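Local coordinates for 2L protein (PDB 3IT8), which is a poxvirus protein with an MHC class I-like fold that probably binds and neutralises host tumour necrosis factor, at residues D[14-22]-D[31-39]. Residues are numbered along the deposited sequence; the frame is centred on the assembly and turned at random.
With NAG (2-acetamido-2-deoxy-beta-D-glucopyranose), chain M.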
loop_
_atom_site.group_PDB
_atom_site.type_symbol
_atom_site.label_atom_id
_atom_site.label_comp_id
_atom_site.label_asym_id
_atom_site.label_seq_id
_atom_site.Cartn_x
_atom_site.Cartn_y
_atom_site.Cartn_z
ATOM N N ASP D 14 22.406 -57.040 20.600
ATOM C CA ASP D 14 23.536 -56.572 21.370
ATOM C C ASP D 14 24.628 -56.032 20.480
ATOM O O ASP D 14 25.147 -56.746 19.609
ATOM C CB ASP D 14 24.054 -57.685 22.279
ATOM C CG ASP D 14 23.084 -58.001 23.398
ATOM O OD1 ASP D 14 21.934 -58.385 23.093
ATOM O OD2 ASP D 14 23.464 -57.852 24.578
ATOM N N GLY D 15 24.952 -54.752 20.682
ATOM C CA GLY D 15 26.008 -54.133 19.906
ATOM C C GLY D 15 25.896 -52.746 19.401
ATOM O O GLY D 15 25.811 -51.765 20.140
ATOM N N LEU D 16 25.909 -52.712 18.083
ATOM C CA LEU D 16 25.845 -51.495 17.322
ATOM C C LEU D 16 24.464 -50.855 17.356
ATOM O O LEU D 16 23.491 -51.442 17.833
ATOM C CB LEU D 16 26.254 -51.809 15.884
ATOM C CG LEU D 16 27.297 -52.932 15.778
ATOM C CD1 LEU D 16 27.555 -53.247 14.319
ATOM C CD2 LEU D 16 28.588 -52.526 16.485
ATOM N N TYR D 17 24.403 -49.633 16.845
ATOM C CA TYR D 17 23.173 -48.877 16.779
ATOM C C TYR D 17 22.814 -48.787 15.316
ATOM O O TYR D 17 23.592 -48.278 14.505
ATOM C CB TYR D 17 23.379 -47.467 17.319
ATOM C CG TYR D 17 23.599 -47.382 18.801
ATOM C CD1 TYR D 17 24.826 -47.704 19.370
ATOM C CD2 TYR D 17 22.567 -46.978 19.638
ATOM C CE1 TYR D 17 25.014 -47.625 20.743
ATOM C CE2 TYR D 17 22.742 -46.895 21.009
ATOM C CZ TYR D 17 23.964 -47.221 21.556
ATOM O OH TYR D 17 24.129 -47.161 22.915
ATOM N N ASP D 18 21.638 -49.288 14.965
ATOM C CA ASP D 18 21.196 -49.215 13.578
ATOM C C ASP D 18 20.498 -47.905 13.292
ATOM O O ASP D 18 19.950 -47.282 14.188
ATOM C CB ASP D 18 20.258 -50.359 13.228
ATOM C CG ASP D 18 20.992 -51.544 12.650
ATOM O OD1 ASP D 18 21.961 -51.323 11.886
ATOM O OD2 ASP D 18 20.594 -52.691 12.947
ATOM N N GLY D 19 20.525 -47.484 12.036
ATOM C CA GLY D 19 19.886 -46.236 11.679
ATOM C C GLY D 19 19.143 -46.333 10.360
ATOM O O GLY D 19 19.626 -46.897 9.387
ATOM N N VAL D 20 17.938 -45.793 10.333
ATOM C CA VAL D 20 17.141 -45.780 9.119
ATOM C C VAL D 20 16.439 -44.459 9.002
ATOM O O VAL D 20 16.208 -43.750 9.992
ATOM C CB VAL D 20 16.034 -46.846 9.093
ATOM C CG1 VAL D 20 16.598 -48.161 8.636
ATOM C CG2 VAL D 20 15.401 -46.967 10.466
ATOM N N PHE D 21 16.091 -44.145 7.769
ATOM C CA PHE D 21 15.378 -42.929 7.461
ATOM C C PHE D 21 14.338 -43.234 6.398
ATOM O O PHE D 21 14.610 -43.942 5.433
ATOM C CB PHE D 21 16.322 -41.872 6.927
ATOM C CG PHE D 21 15.605 -40.719 6.323
ATOM C CD1 PHE D 21 15.015 -39.755 7.134
ATOM C CD2 PHE D 21 15.443 -40.636 4.939
ATOM C CE1 PHE D 21 14.268 -38.725 6.577
ATOM C CE2 PHE D 21 14.703 -39.614 4.371
ATOM C CZ PHE D 21 14.110 -38.655 5.190
ATOM N N TYR D 22 13.138 -42.698 6.578
ATOM C CA TYR D 22 12.077 -42.904 5.606
ATOM C C TYR D 22 11.473 -41.573 5.220
ATOM O O TYR D 22 11.237 -40.718 6.066
ATOM C CB TYR D 22 10.961 -43.802 6.160
ATOM C CG TYR D 22 11.361 -45.237 6.407
ATOM C CD1 TYR D 22 11.584 -45.703 7.704
ATOM C CD2 TYR D 22 11.527 -46.130 5.345
ATOM C CE1 TYR D 22 11.959 -47.022 7.940
ATOM C CE2 TYR D 22 11.908 -47.452 5.570
ATOM C CZ TYR D 22 12.118 -47.892 6.871
ATOM O OH TYR D 22 12.460 -49.207 7.112
ATOM N N THR D 31 11.905 -42.343 -0.214
ATOM C CA THR D 31 13.313 -42.611 0.021
ATOM C C THR D 31 13.550 -43.406 1.280
ATOM O O THR D 31 12.896 -43.173 2.293
ATOM C CB THR D 31 14.091 -41.314 0.181
ATOM O OG1 THR D 31 14.108 -40.621 -1.060
ATOM C CG2 THR D 31 15.503 -41.581 0.606
ATOM N N LYS D 32 14.480 -44.352 1.205
ATOM C CA LYS D 32 14.861 -45.122 2.374
ATOM C C LYS D 32 16.364 -45.040 2.455
ATOM O O LYS D 32 17.058 -45.194 1.445
ATOM C CB LYS D 32 14.465 -46.586 2.277
ATOM C CG LYS D 32 14.939 -47.368 3.490
ATOM C CD LYS D 32 14.625 -48.844 3.397
ATOM C CE LYS D 32 15.164 -49.580 4.601
ATOM N NZ LYS D 32 14.967 -51.048 4.477
ATOM N N ILE D 33 16.863 -44.772 3.653
ATOM C CA ILE D 33 18.293 -44.683 3.882
ATOM C C ILE D 33 18.628 -45.441 5.154
ATOM O O ILE D 33 17.881 -45.388 6.133
ATOM C CB ILE D 33 18.741 -43.217 4.026
ATOM C CG1 ILE D 33 18.608 -42.503 2.675
ATOM C CG2 ILE D 33 20.190 -43.158 4.554
ATOM C CD1 ILE D 33 18.841 -40.998 2.765
ATOM N N SER D 34 19.733 -46.175 5.136
ATOM C CA SER D 34 20.146 -46.918 6.319
ATOM C C SER D 34 21.645 -46.769 6.534
ATOM O O SER D 34 22.405 -46.557 5.587
ATOM C CB SER D 34 19.752 -48.382 6.192
ATOM O OG SER D 34 20.115 -48.871 4.927
ATOM N N TYR D 35 22.052 -46.851 7.794
ATOM C CA TYR D 35 23.441 -46.696 8.166
ATOM C C TYR D 35 24.241 -47.941 7.838
ATOM O O TYR D 35 23.931 -49.015 8.334
ATOM C CB TYR D 35 23.538 -46.404 9.654
ATOM C CG TYR D 35 24.932 -46.090 10.094
ATOM C CD1 TYR D 35 25.537 -44.893 9.735
ATOM C CD2 TYR D 35 25.658 -46.994 10.872
ATOM C CE1 TYR D 35 26.836 -44.597 10.144
ATOM C CE2 TYR D 35 26.961 -46.707 11.289
ATOM C CZ TYR D 35 27.541 -45.508 10.922
ATOM O OH TYR D 35 28.821 -45.214 11.336
ATOM N N ASN D 36 25.260 -47.787 6.992
ATOM C CA ASN D 36 26.140 -48.879 6.588
ATOM C C ASN D 36 27.270 -49.027 7.620
ATOM O O ASN D 36 28.132 -48.145 7.736
ATOM C CB ASN D 36 26.732 -48.552 5.231
ATOM C CG ASN D 36 27.619 -49.634 4.730
ATOM O OD1 ASN D 36 28.543 -50.053 5.413
ATOM N ND2 ASN D 36 27.356 -50.099 3.523
ATOM N N HIS D 37 27.282 -50.131 8.363
ATOM C CA HIS D 37 28.303 -50.346 9.390
ATOM C C HIS D 37 29.719 -50.566 8.897
ATOM O O HIS D 37 30.691 -50.257 9.593
ATOM C CB HIS D 37 27.886 -51.491 10.283
ATOM C CG HIS D 37 26.761 -51.136 11.192
ATOM N ND1 HIS D 37 26.944 -50.390 12.339
ATOM C CD2 HIS D 37 25.431 -51.354 11.088
ATOM C CE1 HIS D 37 25.770 -50.163 12.902
ATOM N NE2 HIS D 37 24.836 -50.737 12.162
ATOM N N GLU D 38 29.835 -51.107 7.694
ATOM C CA GLU D 38 31.129 -51.331 7.091
ATOM C C GLU D 38 31.701 -49.954 6.735
ATOM O O GLU D 38 32.768 -49.598 7.209
ATOM C CB GLU D 38 30.955 -52.178 5.835
ATOM C CG GLU D 38 32.180 -52.959 5.414
ATOM C CD GLU D 38 31.911 -53.844 4.206
ATOM O OE1 GLU D 38 31.646 -53.296 3.112
ATOM O OE2 GLU D 38 31.954 -55.086 4.350
ATOM N N THR D 39 30.962 -49.185 5.931
ATOM C CA THR D 39 31.371 -47.870 5.468
ATOM C C THR D 39 31.322 -46.756 6.508
ATOM O O THR D 39 32.118 -45.814 6.449
ATOM C CB THR D 39 30.513 -47.457 4.280
ATOM O OG1 THR D 39 30.753 -48.362 3.205
ATOM C CG2 THR D 39 30.841 -46.064 3.835
HETATM C C1 NAG M . 9.613 -44.728 12.120
HETATM C C2 NAG M . 8.203 -45.150 12.537
HETATM C C3 NAG M . 8.287 -46.322 13.538
HETATM C C4 NAG M . 9.064 -47.488 12.907
HETATM C C5 NAG M . 10.447 -46.948 12.502
HETATM C C6 NAG M . 11.339 -47.995 11.858
HETATM C C7 NAG M . 6.620 -43.331 12.423
HETATM C C8 NAG M . 5.667 -42.441 13.194
HETATM N N2 NAG M . 7.519 -44.016 13.128
HETATM O O3 NAG M . 6.987 -46.754 13.911
HETATM O O4 NAG M . 9.178 -48.589 13.824
HETATM O O5 NAG M . 10.299 -45.852 11.557
HETATM O O6 NAG M . 10.982 -48.220 10.501
HETATM O O7 NAG M . 6.538 -43.392 11.200
#
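F21 and I33 face each other as a hydrogen-bonded pair in the antiparallel hairpin of strands 18-25 and 28-36, part of the platform sheet of an MHC-like domain. F21 N gives to I33 O (2.7 Å), and I33 N returns a bond to F21 O. Further along, Y35 N makes a hydrogen bond to G19 O (2.9 Å). G19, without a side chain, puts nothing beside Y35 CB, which lies 4.0 Å from G19 N. The apolar F21 and I33 suit the buried face, where their CB atoms lie 4.0 Å apart. On the other, partly exposed face, K32 lays its long aliphatic chain, fully extended, along the Y22 ring, CG 3.7 Å from CE2. The CE1 side of that ring meets O6 of the N-acetylglucosamine on N6. Past the last cross-strand bond, at the start of strand 18-25, H37 NE2 donates to D18 OD1 (2.9 Å), an imidazole N-H matched to a carboxylate acceptor, within the imidazole plane but 43° out of the carboxylate plane. H37 CG lies anti to its carbonyl carbon (chi1 -72°), turning the ring toward 14-22; poorly ordered L16 makes a tentative CH-pi contact through CD1 over one face, with Y35 CD2 over the opposite one. Helix 61-82 packs on F21 and I33, while strands 2-10 and 41-47 flank the hairpin.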